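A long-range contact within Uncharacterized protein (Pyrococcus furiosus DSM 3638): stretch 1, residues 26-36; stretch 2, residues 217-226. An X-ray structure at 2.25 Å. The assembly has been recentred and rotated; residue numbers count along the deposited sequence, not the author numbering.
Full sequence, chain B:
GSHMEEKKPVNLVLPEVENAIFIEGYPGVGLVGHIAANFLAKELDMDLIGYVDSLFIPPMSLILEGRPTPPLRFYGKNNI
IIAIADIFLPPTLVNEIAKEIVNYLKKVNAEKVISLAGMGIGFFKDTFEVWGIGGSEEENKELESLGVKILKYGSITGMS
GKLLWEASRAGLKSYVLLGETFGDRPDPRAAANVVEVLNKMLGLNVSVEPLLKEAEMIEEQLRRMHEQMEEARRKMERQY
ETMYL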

# COMPACT_ATOMS: atom_id res chain seq x y z
N TYR B 26 19.36 15.92 -11.17
CA TYR B 26 19.02 14.75 -10.35
C TYR B 26 19.57 13.47 -10.99
O TYR B 26 19.86 13.45 -12.18
N PRO B 27 19.71 12.40 -10.21
CA PRO B 27 20.20 11.16 -10.79
C PRO B 27 19.38 10.63 -11.93
O PRO B 27 18.16 10.69 -11.90
N GLY B 28 20.04 10.11 -12.93
CA GLY B 28 19.39 9.66 -14.15
C GLY B 28 20.46 8.95 -14.98
O GLY B 28 21.51 8.60 -14.45
N VAL B 29 20.21 8.79 -16.27
CA VAL B 29 21.05 7.93 -17.12
C VAL B 29 22.49 8.42 -17.13
O VAL B 29 22.74 9.61 -17.28
N GLY B 30 23.42 7.50 -16.96
CA GLY B 30 24.84 7.81 -16.91
C GLY B 30 25.30 8.59 -15.71
O GLY B 30 26.47 8.96 -15.63
N LEU B 31 24.37 8.93 -14.82
CA LEU B 31 24.58 9.98 -13.82
C LEU B 31 25.20 11.25 -14.42
O LEU B 31 25.92 11.99 -13.76
N VAL B 32 24.84 11.56 -15.64
CA VAL B 32 25.41 12.68 -16.36
C VAL B 32 25.06 13.96 -15.65
O VAL B 32 25.93 14.79 -15.36
N GLY B 33 23.78 14.16 -15.41
CA GLY B 33 23.35 15.41 -14.78
C GLY B 33 23.85 15.53 -13.37
O GLY B 33 24.22 16.64 -12.92
N HIS B 34 23.86 14.41 -12.66
CA HIS B 34 24.37 14.36 -11.27
C HIS B 34 25.83 14.75 -11.14
O HIS B 34 26.21 15.60 -10.34
N ILE B 35 26.67 14.18 -12.01
CA ILE B 35 28.08 14.58 -12.02
C ILE B 35 28.23 16.05 -12.41
O ILE B 35 28.96 16.82 -11.78
N ALA B 36 27.54 16.46 -13.47
CA ALA B 36 27.68 17.83 -13.94
C ALA B 36 27.29 18.83 -12.84
O ALA B 36 27.96 19.84 -12.62
N MET B 217 38.46 7.92 -11.46
CA MET B 217 38.13 7.84 -10.05
C MET B 217 36.62 8.03 -9.82
O MET B 217 36.01 7.28 -9.05
N ILE B 218 36.02 9.02 -10.48
CA ILE B 218 34.59 9.28 -10.34
C ILE B 218 33.78 8.09 -10.83
O ILE B 218 32.81 7.68 -10.18
N GLU B 219 34.19 7.50 -11.94
CA GLU B 219 33.50 6.32 -12.46
C GLU B 219 33.50 5.18 -11.45
O GLU B 219 32.50 4.47 -11.29
N GLU B 220 34.61 5.05 -10.73
CA GLU B 220 34.73 4.04 -9.70
C GLU B 220 33.91 4.36 -8.46
O GLU B 220 33.16 3.52 -8.01
N GLN B 221 34.06 5.55 -7.90
CA GLN B 221 33.30 5.87 -6.70
C GLN B 221 31.77 5.88 -6.91
O GLN B 221 31.03 5.79 -5.94
N LEU B 222 31.29 6.02 -8.15
CA LEU B 222 29.86 6.15 -8.36
C LEU B 222 29.29 4.85 -8.90
O LEU B 222 28.09 4.78 -9.16
N ARG B 223 30.12 3.83 -9.06
CA ARG B 223 29.67 2.60 -9.72
C ARG B 223 28.58 1.89 -8.90
O ARG B 223 27.66 1.31 -9.48
N ARG B 224 28.65 1.97 -7.57
CA ARG B 224 27.60 1.39 -6.72
C ARG B 224 26.29 2.19 -6.85
O ARG B 224 25.25 1.61 -7.13
N MET B 225 26.36 3.50 -6.66
CA MET B 225 25.23 4.41 -6.89
C MET B 225 24.54 4.16 -8.23
O MET B 225 23.32 4.12 -8.30
N HIS B 226 25.32 3.96 -9.28
CA HIS B 226 24.72 3.70 -10.57
C HIS B 226 23.94 2.39 -10.52
O HIS B 226 22.86 2.27 -11.12

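Which side chains meet between the stretches? Leu31, His34 and Ile35 point toward the second stretch, and Ile218, Leu222 and Met225 point back, so the contact is mostly apolar and no direct hydrogen bond crosses it.

What fills the hollow between Leu31 and Ile35? Leu222 does, with chi1 at -93°, between wells. Its CD2 comes to 3.4 Å from Ile35 CG1, a tight fit, and lies 4.1 Å from His34 CD2, near the plane of that ring. Leu31, m then t, sets its CD1 4.0 Å from Leu222 CG. Ile35 shares the m, t rotamer and extends CD1 to within 4.2 Å of Ile218 CG2.

How does Met225 fit? Its chi angles are all t, and the extended chain reaches in between Pro27, Leu31 and His34. The CE methyl sits over one face of the His34 ring (chi1 t), 3.8 Å from His34 CE1, a CH-pi contact; the same CE is 3.9 Å from Pro27 CG. Behind it, Met225 SD rests 4.0 Å from Leu31 CD1.

Where is the polar link? His226, chi1 t, starts sideways, but its ring end swings nearer. A water bridges the remaining gap, 2.6 Å from His226 NE2 and accepting a hydrogen bond from Gly30 N at 2.9 Å.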

# COMPACT_ATOMS: atom_id res chain seq x y z
CB TYR B 26 17.50 14.62 -10.15
CG TYR B 26 16.91 15.43 -8.98
CD1 TYR B 26 17.54 16.57 -8.52
CD2 TYR B 26 15.75 14.99 -8.32
CE1 TYR B 26 17.05 17.29 -7.46
CE2 TYR B 26 15.23 15.72 -7.26
CZ TYR B 26 15.87 16.87 -6.83
OH TYR B 26 15.41 17.63 -5.79
CB PRO B 27 20.14 10.16 -9.61
CG PRO B 27 20.16 11.02 -8.38
CD PRO B 27 19.43 12.27 -8.76
CB VAL B 29 20.62 8.04 -18.63
CG1 VAL B 29 21.35 7.00 -19.48
CG2 VAL B 29 19.11 7.91 -18.85
CB LEU B 31 25.42 9.46 -12.69
CG LEU B 31 24.79 8.35 -11.86
CD1 LEU B 31 25.81 7.79 -10.89
CD2 LEU B 31 23.58 8.85 -11.07
CB VAL B 32 24.96 12.71 -17.82
CG1 VAL B 32 25.45 13.92 -18.57
CG2 VAL B 32 25.44 11.45 -18.54
CB HIS B 34 24.17 12.95 -10.74
CG HIS B 34 24.63 12.77 -9.34
ND1 HIS B 34 23.86 13.15 -8.26
CD2 HIS B 34 25.76 12.22 -8.83
CE1 HIS B 34 24.53 12.89 -7.14
NE2 HIS B 34 25.67 12.30 -7.46
CB ILE B 35 28.86 13.66 -13.00
CG1 ILE B 35 28.86 12.23 -12.44
CG2 ILE B 35 30.27 14.14 -13.17
CD1 ILE B 35 29.15 11.15 -13.46
CB ALA B 36 26.82 18.03 -15.16
CB MET B 217 38.93 8.91 -9.30
CG MET B 217 38.47 9.19 -7.88
SD MET B 217 39.44 10.57 -7.18
CE MET B 217 38.39 12.04 -7.14
CB ILE B 218 34.18 10.55 -11.11
CG1 ILE B 218 34.74 11.80 -10.41
CG2 ILE B 218 32.67 10.65 -11.20
CD1 ILE B 218 34.92 12.97 -11.35
CB GLU B 219 34.11 5.86 -13.76
CG GLU B 219 33.31 4.75 -14.42
CD GLU B 219 33.70 4.59 -15.93
OE1 GLU B 219 33.35 3.57 -16.59
OE2 GLU B 219 34.37 5.49 -16.49
CB GLU B 220 36.19 3.90 -9.29
CG GLU B 220 36.47 2.78 -8.30
CD GLU B 220 36.16 1.44 -8.94
OE1 GLU B 220 36.86 1.07 -9.90
OE2 GLU B 220 35.17 0.81 -8.51
CB GLN B 221 33.76 7.16 -6.04
CG GLN B 221 33.62 8.37 -6.91
CD GLN B 221 33.81 9.68 -6.17
OE1 GLN B 221 32.97 10.07 -5.35
NE2 GLN B 221 34.92 10.37 -6.46
CB LEU B 222 29.49 7.31 -9.33
CG LEU B 222 29.13 8.77 -8.96
CD1 LEU B 222 30.05 9.12 -7.85
CD2 LEU B 222 29.05 9.96 -9.95
CB ARG B 223 30.85 1.66 -10.03
CG ARG B 223 30.41 0.27 -10.53
CD ARG B 223 31.56 -0.74 -10.75
NE ARG B 223 32.54 -0.65 -9.66
CZ ARG B 223 32.33 -1.14 -8.43
NH1 ARG B 223 31.19 -1.77 -8.11
NH2 ARG B 223 33.26 -1.01 -7.49
CB ARG B 224 28.05 1.19 -5.25
CG ARG B 224 27.51 2.19 -4.25
CD ARG B 224 27.68 1.80 -2.79
NE ARG B 224 26.46 2.22 -2.07
CZ ARG B 224 26.18 1.94 -0.80
NH1 ARG B 224 27.05 1.27 -0.06
NH2 ARG B 224 25.04 2.35 -0.27
CB MET B 225 25.67 5.86 -6.83
CG MET B 225 24.51 6.81 -6.65
SD MET B 225 24.95 8.51 -7.00
CE MET B 225 23.35 9.30 -6.92
CB HIS B 226 25.78 3.66 -11.67
CG HIS B 226 25.21 3.57 -13.04
ND1 HIS B 226 24.84 2.38 -13.61
CD2 HIS B 226 24.92 4.53 -13.95
CE1 HIS B 226 24.33 2.61 -14.81
NE2 HIS B 226 24.37 3.91 -15.04
O HOH W 1 22.53 4.76 -16.72